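Local coordinates for C-C motif chemokine 1 (Homo sapiens, PDB 4OIJ), which acts as a secreted CC chemokine that attracts monocytes, but not neutrophils, and binds the receptor CCR8, at the interface of chains A and B. Coordinates in Å, arbitrary orientation; residue numbers count along the deposited sequence, not the author numbering. Chains: chain A/B, C-C motif chemokine 1.

The interface of chains A and B. Residues chain A 16, 20-21, 24, 44, 50; chain B 4, 6.
The backbone carbonyl O of B:Met4 points in among methyl groups of chain A. A:Ala50 CB lies 4.0 Å from this B:Met4 O, and A:Ile20 CD1 and A:Leu44 CD1 stand slightly farther off. No N or O of one chain reaches a polar partner on the other here, so the contact is apolar. B:Met4, the first modelled residue of its chain, is poorly ordered, so its fit is approximate. Its CG is anti to the backbone N (chi1 -159°), and the chain passes slantwise across A:Ile20 before bending at chi3 (64°). The B:Met4 and A:Pro21 side chains cross obliquely, with B:Met4 SD 3.7 Å from A:Pro21 CD. The terminal methyl turns toward A:Ala24, where B:Met4 CE meets A:Ala24 CB at 3.7 Å. A:Ile20 touches the chain with both branches: CG1 packs on B:Met4 CG at 3.8 Å, and CG2 faces SD and CE. An alanine here would probably open a gap beside the thioether and let the methionine chain turn more freely. Farther along, B:Val6 pairs with A:Ala50 as a parallel beta bridge. B:Val6 CG2 reaches A:Ala16 CB at 3.6 Å and also touches A:Ala50 CB. The site is an apolar patch on one chemokine fold that receives the N-terminal segment of the other, with a symmetric twin. CCL1 is a monomer, so this mutual docking may reflect crystal packing; in the crystal it probably helps hold the N-terminal segment in place.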
ATOM      1  N   ALA A  16     -12.846   5.792   7.602  1.00 22.91           N
ATOM      2  CA  ALA A  16     -14.196   6.070   7.102  1.00 24.68           C
ATOM      3  C   ALA A  16     -15.179   6.359   8.248  1.00 33.27           C
ATOM      4  O   ALA A  16     -15.430   5.500   9.094  1.00 33.48           O
ATOM      5  CB  ALA A  16     -14.704   4.896   6.259  1.00 23.60           C
ATOM      6  N   ILE A  20     -20.135   2.550   4.671  1.00 35.60           N
ATOM      7  CA  ILE A  20     -19.988   2.239   3.252  1.00 33.92           C
ATOM      8  C   ILE A  20     -20.937   1.085   2.929  1.00 42.91           C
ATOM      9  O   ILE A  20     -20.856   0.043   3.591  1.00 42.42           O
ATOM     10  CB  ILE A  20     -18.525   1.882   2.896  1.00 32.10           C
ATOM     11  CG1 ILE A  20     -17.606   3.112   3.100  1.00 28.74           C
ATOM     12  CG2 ILE A  20     -18.419   1.310   1.468  1.00 32.25           C
ATOM     13  CD1 ILE A  20     -16.248   2.777   3.290  1.00 27.81           C
ATOM     14  N   PRO A  21     -21.806   1.222   1.896  1.00 43.20           N
ATOM     15  CA  PRO A  21     -22.686   0.108   1.536  1.00 46.99           C
ATOM     16  C   PRO A  21     -21.904  -1.160   1.199  1.00 50.34           C
ATOM     17  O   PRO A  21     -20.943  -1.115   0.422  1.00 49.10           O
ATOM     18  CB  PRO A  21     -23.479   0.658   0.340  1.00 52.56           C
ATOM     19  CG  PRO A  21     -23.453   2.136   0.513  1.00 55.85           C
ATOM     20  CD  PRO A  21     -22.056   2.388   1.027  1.00 46.73           C
ATOM     21  N   ALA A  24     -21.059  -2.046  -2.314  1.00 57.61           N
ATOM     22  CA  ALA A  24     -20.011  -1.208  -2.906  1.00 55.42           C
ATOM     23  C   ALA A  24     -18.606  -1.802  -2.771  1.00 55.21           C
ATOM     24  O   ALA A  24     -17.690  -1.339  -3.459  1.00 55.36           O
ATOM     25  CB  ALA A  24     -20.039   0.176  -2.264  1.00 52.85           C
ATOM     26  N   LEU A  44     -12.880  -1.208  -2.860  1.00 38.22           N
ATOM     27  CA  LEU A  44     -14.139  -0.800  -3.477  1.00 42.80           C
ATOM     28  C   LEU A  44     -14.071  -1.045  -4.998  1.00 56.96           C
ATOM     29  O   LEU A  44     -13.091  -1.612  -5.499  1.00 57.20           O
ATOM     30  CB  LEU A  44     -14.468   0.676  -3.141  1.00 41.91           C
ATOM     31  CG  LEU A  44     -14.506   1.092  -1.642  1.00 41.74           C
ATOM     32  CD1 LEU A  44     -14.597   2.596  -1.484  1.00 40.72           C
ATOM     33  CD2 LEU A  44     -15.659   0.452  -0.908  1.00 43.89           C
ATOM     34  N   ALA A  50     -10.959   2.053   0.941  1.00 29.66           N
ATOM     35  CA  ALA A  50     -11.372   2.673   2.194  1.00 25.13           C
ATOM     36  C   ALA A  50     -10.864   1.956   3.422  1.00 23.88           C
ATOM     37  O   ALA A  50     -11.165   0.782   3.666  1.00 21.94           O
ATOM     38  CB  ALA A  50     -12.876   2.831   2.257  1.00 26.28           C
TER
ATOM     39  N   MET B   4     -16.381   8.570  -1.095  1.00 72.58           N
ATOM     40  CA  MET B   4     -16.483   7.393  -0.230  1.00 70.19           C
ATOM     41  C   MET B   4     -15.090   6.803   0.102  1.00 68.03           C
ATOM     42  O   MET B   4     -14.985   5.930   0.961  1.00 65.83           O
ATOM     43  CB  MET B   4     -17.391   6.340  -0.892  1.00 76.80           C
ATOM     44  CG  MET B   4     -17.969   5.328   0.077  1.00 81.27           C
ATOM     45  SD  MET B   4     -19.496   4.518  -0.477  1.00 94.34           S
ATOM     46  CE  MET B   4     -18.887   3.641  -1.931  1.00 92.89           C
ATOM     47  N   VAL B   6     -11.110   6.589   1.487  1.00 49.79           N
ATOM     48  CA  VAL B   6     -10.182   6.913   2.602  1.00 43.39           C
ATOM     49  C   VAL B   6      -8.974   6.019   2.338  1.00 38.53           C
ATOM     50  O   VAL B   6      -8.883   4.931   2.907  1.00 36.47           O
ATOM     51  CB  VAL B   6     -10.789   6.650   4.011  1.00 46.01           C
ATOM     52  CG1 VAL B   6     -10.604   7.854   4.922  1.00 46.78           C
ATOM     53  CG2 VAL B   6     -12.251   6.252   3.929  1.00 48.12           C
TER